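Local structure of lipase-esterase related protein (Clostridium acetobutylicum, 3E0X) at residues 30-42 and 228-242. The protein is of uncharacterised function but probably acts as a hydrolase of the alpha/beta hydrolase fold, perhaps of the lipase or esterase type. Numbering follows the deposited sequence. Where two conformers were deposited one is given.
Sequences KIFGELEKYLEDY and FLLVVNAKGVAEEIK
Leu35 of residues 30-42 meets Ala234, Val237, Ala238 and Ile241 of residues 228-242, joining two parts of the alpha/beta hydrolase fold: the loop that links parallel strands 18-22 and 43-47, and the C-terminal helix 234-242, which comes after the last strand, 217-222. Packing is tight here. With its CG anti to the backbone N (chi1 -174°), Leu35 directs CD1 at the helix, where it lies 3.4 Å from Ala234 O and 3.7 Å from Val237 CG1, while CD2 meets Ile241 CD1 tip to tip. The CA atoms of Leu35 and Ala234 are 4.7 Å apart, an approach allowed by the small alanine side chain; Ala238 CB comes within 3.3 Å of Tyr38 CB. Beyond Leu35, Phe21 of strand 18-22 backs the cluster, and nearer the ortho-xylene pocket Ile31 CD1 touches Phe228.

No direct hydrogen bond crosses between the segments. Instead a water bridges their backbones, donating to Ile31 O and to Leu230 O (2.9 Å) and accepting from Leu35 N.

The solvent side relies on aliphatic carbons of charged side chains. Lys235 CB sits over one face of the Tyr38 ring, 3.9 Å from the centroid and 14° off the normal, a CH-pi contact; Lys37 CB lies off-centre over the opposite face. In one of two conformers of Tyr42, Lys242 CG lies at the ring edge, a contact therefore doubtful. The Lys242 ammonium forms a salt bridge with Glu239 OE2; it lies close to Tyr38 O but at a poor angle for a direct bond, and a second water links the two, accepting from Lys242 NZ at 2.8 Å and donating to Tyr38 O.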
loop_
_atom_site.group_PDB
_atom_site.type_symbol
_atom_site.label_atom_id
_atom_site.label_comp_id
_atom_site.label_asym_id
_atom_site.label_seq_id
_atom_site.Cartn_x
_atom_site.Cartn_y
_atom_site.Cartn_z
ATOM N N LYS A 30 -2.681 -4.597 -9.864
ATOM C CA LYS A 30 -4.058 -4.897 -10.265
ATOM C C LYS A 30 -5.077 -4.627 -9.154
ATOM O O LYS A 30 -6.272 -4.426 -9.415
ATOM C CB LYS A 30 -4.170 -6.358 -10.734
ATOM C CG LYS A 30 -3.314 -6.700 -11.974
ATOM C CD LYS A 30 -3.313 -8.212 -12.319
ATOM C CE LYS A 30 -2.789 -9.099 -11.172
ATOM N NZ LYS A 30 -2.945 -10.598 -11.337
ATOM N N ILE A 31 -4.608 -4.625 -7.901
ATOM C CA ILE A 31 -5.496 -4.465 -6.758
ATOM C C ILE A 31 -6.128 -3.073 -6.719
ATOM O O ILE A 31 -7.160 -2.870 -6.062
ATOM C CB ILE A 31 -4.751 -4.778 -5.416
ATOM C CG1 ILE A 31 -5.755 -5.131 -4.295
ATOM C CG2 ILE A 31 -3.795 -3.609 -4.998
ATOM C CD1 ILE A 31 -6.546 -6.407 -4.524
ATOM N N PHE A 32 -5.494 -2.123 -7.425
ATOM C CA PHE A 32 -5.984 -0.735 -7.501
ATOM C C PHE A 32 -6.987 -0.490 -8.629
ATOM O O PHE A 32 -7.334 0.645 -8.896
ATOM C CB PHE A 32 -4.781 0.206 -7.633
ATOM C CG PHE A 32 -3.947 0.321 -6.381
ATOM C CD1 PHE A 32 -4.476 0.923 -5.245
ATOM C CD2 PHE A 32 -2.638 -0.154 -6.355
ATOM C CE1 PHE A 32 -3.692 1.067 -4.083
ATOM C CE2 PHE A 32 -1.851 0.004 -5.216
ATOM C CZ PHE A 32 -2.398 0.598 -4.066
ATOM N N GLY A 33 -7.474 -1.562 -9.261
ATOM C CA GLY A 33 -8.298 -1.442 -10.449
ATOM C C GLY A 33 -9.573 -0.646 -10.268
ATOM O O GLY A 33 -10.036 0.013 -11.200
ATOM N N GLU A 34 -10.183 -0.738 -9.090
ATOM C CA GLU A 34 -11.365 0.086 -8.834
ATOM C C GLU A 34 -11.001 1.495 -8.432
ATOM O O GLU A 34 -11.603 2.440 -8.897
ATOM C CB GLU A 34 -12.262 -0.537 -7.769
ATOM C CG GLU A 34 -12.946 -1.794 -8.213
ATOM C CD GLU A 34 -13.734 -1.643 -9.533
ATOM O OE1 GLU A 34 -14.689 -0.852 -9.573
ATOM O OE2 GLU A 34 -13.390 -2.348 -10.506
ATOM N N LEU A 35 -9.980 1.638 -7.579
ATOM C CA LEU A 35 -9.626 2.937 -7.043
ATOM C C LEU A 35 -9.180 3.865 -8.162
ATOM O O LEU A 35 -9.520 5.052 -8.180
ATOM C CB LEU A 35 -8.534 2.777 -5.991
ATOM C CG LEU A 35 -8.161 4.044 -5.236
ATOM C CD1 LEU A 35 -9.356 4.559 -4.466
ATOM C CD2 LEU A 35 -6.982 3.820 -4.322
ATOM N N GLU A 36 -8.446 3.314 -9.129
ATOM C CA GLU A 36 -7.969 4.148 -10.228
ATOM C C GLU A 36 -9.127 4.744 -11.056
ATOM O O GLU A 36 -8.980 5.802 -11.672
ATOM C CB GLU A 36 -6.959 3.396 -11.106
ATOM C CG GLU A 36 -7.551 2.314 -11.961
ATOM C CD GLU A 36 -6.489 1.551 -12.702
ATOM O OE1 GLU A 36 -5.659 0.891 -12.043
ATOM O OE2 GLU A 36 -6.465 1.623 -13.938
ATOM N N LYS A 37 -10.300 4.113 -11.032
ATOM C CA LYS A 37 -11.437 4.645 -11.796
ATOM C C LYS A 37 -11.928 6.026 -11.319
ATOM O O LYS A 37 -12.595 6.751 -12.079
ATOM C CB LYS A 37 -12.606 3.644 -11.804
ATOM C CG LYS A 37 -12.273 2.303 -12.423
ATOM C CD LYS A 37 -13.477 1.374 -12.281
ATOM C CE LYS A 37 -13.264 0.074 -13.027
ATOM N NZ LYS A 37 -14.434 -0.812 -12.831
ATOM N N TYR A 38 -11.603 6.396 -10.078
ATOM C CA TYR A 38 -12.123 7.624 -9.452
ATOM C C TYR A 38 -11.040 8.697 -9.343
ATOM O O TYR A 38 -11.270 9.784 -8.801
ATOM C CB TYR A 38 -12.744 7.303 -8.068
ATOM C CG TYR A 38 -13.827 6.248 -8.196
ATOM C CD1 TYR A 38 -15.115 6.605 -8.610
ATOM C CD2 TYR A 38 -13.557 4.896 -7.976
ATOM C CE1 TYR A 38 -16.121 5.624 -8.783
ATOM C CE2 TYR A 38 -14.552 3.919 -8.151
ATOM C CZ TYR A 38 -15.828 4.299 -8.553
ATOM O OH TYR A 38 -16.841 3.369 -8.720
ATOM N N LEU A 39 -9.872 8.389 -9.900
ATOM C CA LEU A 39 -8.711 9.290 -9.809
ATOM C C LEU A 39 -8.172 9.677 -11.186
ATOM O O LEU A 39 -6.980 9.997 -11.348
ATOM C CB LEU A 39 -7.632 8.636 -8.950
ATOM C CG LEU A 39 -8.050 8.461 -7.485
ATOM C CD1 LEU A 39 -7.090 7.566 -6.702
ATOM C CD2 LEU A 39 -8.201 9.843 -6.817
ATOM N N GLU A 40 -9.062 9.663 -12.179
ATOM C CA GLU A 40 -8.695 9.871 -13.586
ATOM C C GLU A 40 -8.213 11.263 -13.917
ATOM O O GLU A 40 -7.584 11.461 -14.970
ATOM C CB GLU A 40 -9.872 9.486 -14.491
ATOM C CG GLU A 40 -9.977 8.012 -14.663
ATOM C CD GLU A 40 -10.981 7.622 -15.716
ATOM O OE1 GLU A 40 -11.144 8.387 -16.697
ATOM O OE2 GLU A 40 -11.587 6.538 -15.553
ATOM N N ASP A 41 -8.451 12.222 -13.027
ATOM C CA ASP A 41 -8.005 13.595 -13.250
ATOM C C ASP A 41 -6.533 13.788 -12.885
ATOM O O ASP A 41 -5.957 14.869 -13.104
ATOM C CB ASP A 41 -8.869 14.603 -12.464
ATOM C CG ASP A 41 -10.223 14.877 -13.133
ATOM O OD1 ASP A 41 -10.317 14.751 -14.368
ATOM O OD2 ASP A 41 -11.198 15.233 -12.427
ATOM N N TYR A 42 -5.934 12.744 -12.314
ATOM C CA TYR A 42 -4.545 12.806 -11.871
ATOM C C TYR A 42 -3.631 11.936 -12.716
ATOM O O TYR A 42 -4.084 11.078 -13.470
ATOM C CB TYR A 42 -4.467 12.369 -10.421
ATOM C CG TYR A 42 -5.461 13.075 -9.535
ATOM C CD1 TYR A 42 -5.493 14.470 -9.449
ATOM C CD2 TYR A 42 -6.386 12.352 -8.789
ATOM C CE1 TYR A 42 -6.412 15.125 -8.632
ATOM C CE2 TYR A 42 -7.300 12.988 -7.969
ATOM C CZ TYR A 42 -7.311 14.369 -7.891
ATOM O OH TYR A 42 -8.232 14.956 -7.057
ATOM N N PHE A 228 -10.591 -5.025 2.177
ATOM C CA PHE A 228 -10.912 -4.711 0.779
ATOM C C PHE A 228 -11.684 -3.400 0.649
ATOM O O PHE A 228 -12.343 -3.170 -0.354
ATOM C CB PHE A 228 -11.643 -5.884 0.101
ATOM C CG PHE A 228 -10.763 -6.706 -0.819
ATOM C CD1 PHE A 228 -9.373 -6.767 -0.655
ATOM C CD2 PHE A 228 -11.355 -7.479 -1.819
ATOM C CE1 PHE A 228 -8.595 -7.570 -1.498
ATOM C CE2 PHE A 228 -10.595 -8.264 -2.670
ATOM C CZ PHE A 228 -9.212 -8.324 -2.519
ATOM N N LEU A 229 -11.551 -2.525 1.642
ATOM C CA LEU A 229 -12.111 -1.173 1.560
ATOM C C LEU A 229 -11.804 -0.523 0.211
ATOM O O LEU A 229 -12.675 0.102 -0.382
ATOM C CB LEU A 229 -11.534 -0.308 2.686
ATOM C CG LEU A 229 -11.954 1.160 2.739
ATOM C CD1 LEU A 229 -13.458 1.319 3.026
ATOM C CD2 LEU A 229 -11.117 1.913 3.797
ATOM N N LEU A 230 -10.574 -0.683 -0.280
ATOM C CA LEU A 230 -10.150 -0.016 -1.539
ATOM C C LEU A 230 -10.835 -0.583 -2.787
ATOM O O LEU A 230 -10.680 -0.021 -3.888
ATOM C CB LEU A 230 -8.613 -0.081 -1.730
ATOM C CG LEU A 230 -7.999 -1.387 -2.293
ATOM C CD1 LEU A 230 -6.520 -1.166 -2.603
ATOM C CD2 LEU A 230 -8.190 -2.637 -1.428
ATOM N N VAL A 231 -11.501 -1.738 -2.623
ATOM C CA VAL A 231 -12.214 -2.391 -3.715
ATOM C C VAL A 231 -13.717 -2.146 -3.579
ATOM O O VAL A 231 -14.369 -1.699 -4.535
ATOM C CB VAL A 231 -11.926 -3.916 -3.724
ATOM C CG1 VAL A 231 -12.981 -4.666 -4.533
ATOM C CG2 VAL A 231 -10.545 -4.162 -4.261
ATOM N N VAL A 232 -14.265 -2.395 -2.393
ATOM C CA VAL A 232 -15.717 -2.285 -2.209
ATOM C C VAL A 232 -16.193 -0.847 -1.987
ATOM O O VAL A 232 -17.379 -0.542 -2.193
ATOM C CB VAL A 232 -16.245 -3.197 -1.076
ATOM C CG1 VAL A 232 -15.875 -4.638 -1.370
ATOM C CG2 VAL A 232 -15.703 -2.782 0.282
ATOM N N ASN A 233 -15.285 0.023 -1.549
ATOM C CA ASN A 233 -15.634 1.442 -1.423
ATOM C C ASN A 233 -14.545 2.290 -2.053
ATOM O O ASN A 233 -14.061 3.257 -1.462
ATOM C CB ASN A 233 -15.881 1.850 0.046
ATOM C CG ASN A 233 -16.641 3.174 0.170
ATOM O OD1 ASN A 233 -16.949 3.828 -0.843
ATOM N ND2 ASN A 233 -17.003 3.546 1.411
ATOM N N ALA A 234 -14.167 1.904 -3.263
ATOM C CA ALA A 234 -13.155 2.662 -4.000
ATOM C C ALA A 234 -13.567 4.125 -4.176
ATOM O O ALA A 234 -12.732 5.030 -4.090
ATOM C CB ALA A 234 -12.908 2.027 -5.347
ATOM N N LYS A 235 -14.846 4.370 -4.427
ATOM C CA LYS A 235 -15.318 5.742 -4.625
ATOM C C LYS A 235 -15.105 6.571 -3.357
ATOM O O LYS A 235 -14.639 7.708 -3.427
ATOM C CB LYS A 235 -16.785 5.742 -5.045
ATOM C CG LYS A 235 -17.337 7.125 -5.369
ATOM C CD LYS A 235 -18.826 7.066 -5.751
ATOM C CE LYS A 235 -19.264 8.431 -6.258
ATOM N NZ LYS A 235 -20.740 8.556 -6.465
ATOM N N GLY A 236 -15.429 5.987 -2.199
ATOM C CA GLY A 236 -15.295 6.730 -0.944
ATOM C C GLY A 236 -13.822 6.931 -0.601
ATOM O O GLY A 236 -13.414 8.002 -0.131
ATOM N N VAL A 237 -13.006 5.908 -0.855
ATOM C CA VAL A 237 -11.564 6.058 -0.601
ATOM C C VAL A 237 -10.984 7.167 -1.506
ATOM O O VAL A 237 -10.205 8.030 -1.041
ATOM C CB VAL A 237 -10.833 4.724 -0.815
ATOM C CG1 VAL A 237 -9.311 4.919 -0.804
ATOM C CG2 VAL A 237 -11.263 3.728 0.246
ATOM N N ALA A 238 -11.365 7.169 -2.778
ATOM C CA ALA A 238 -10.864 8.205 -3.695
ATOM C C ALA A 238 -11.261 9.600 -3.224
ATOM O O ALA A 238 -10.459 10.520 -3.335
ATOM C CB ALA A 238 -11.305 7.961 -5.123
ATOM N N GLU A 239 -12.477 9.770 -2.689
ATOM C CA GLU A 239 -12.893 11.079 -2.176
ATOM C C GLU A 239 -11.969 11.516 -1.047
ATOM O O GLU A 239 -11.613 12.718 -0.947
ATOM C CB GLU A 239 -14.367 11.031 -1.747
ATOM C CG GLU A 239 -15.331 10.935 -2.939
ATOM C CD GLU A 239 -15.101 12.064 -3.963
ATOM O OE1 GLU A 239 -15.158 13.262 -3.571
ATOM O OE2 GLU A 239 -14.851 11.739 -5.146
ATOM N N GLU A 240 -11.543 10.549 -0.229
ATOM C CA GLU A 240 -10.695 10.842 0.919
ATOM C C GLU A 240 -9.219 11.005 0.542
ATOM O O GLU A 240 -8.381 11.378 1.383
ATOM C CB GLU A 240 -10.855 9.746 1.967
ATOM C CG GLU A 240 -12.231 9.772 2.594
ATOM C CD GLU A 240 -12.476 10.969 3.492
ATOM O OE1 GLU A 240 -11.511 11.501 4.095
ATOM O OE2 GLU A 240 -13.656 11.357 3.622
ATOM N N ILE A 241 -8.890 10.715 -0.710
ATOM C CA ILE A 241 -7.597 11.067 -1.280
ATOM C C ILE A 241 -7.681 12.475 -1.889
ATOM O O ILE A 241 -6.809 13.321 -1.638
ATOM C CB ILE A 241 -7.132 10.011 -2.303
ATOM C CG1 ILE A 241 -6.812 8.721 -1.555
ATOM C CG2 ILE A 241 -5.887 10.486 -3.039
ATOM C CD1 ILE A 241 -6.606 7.505 -2.434
ATOM N N LYS A 242 -8.739 12.735 -2.663
ATOM C CA LYS A 242 -8.965 14.066 -3.257
ATOM C C LYS A 242 -9.005 15.180 -2.224
ATOM O O LYS A 242 -8.540 16.308 -2.492
ATOM C CB LYS A 242 -10.293 14.090 -4.002
ATOM C CG LYS A 242 -10.321 13.206 -5.193
ATOM C CD LYS A 242 -11.711 13.228 -5.742
ATOM C CE LYS A 242 -11.850 12.193 -6.781
ATOM N NZ LYS A 242 -13.125 12.368 -7.467
HETATM O O HOH W 1 -9.168 -0.907 -6.181
HETATM O O HOH W 2 -13.893 11.052 -9.835
#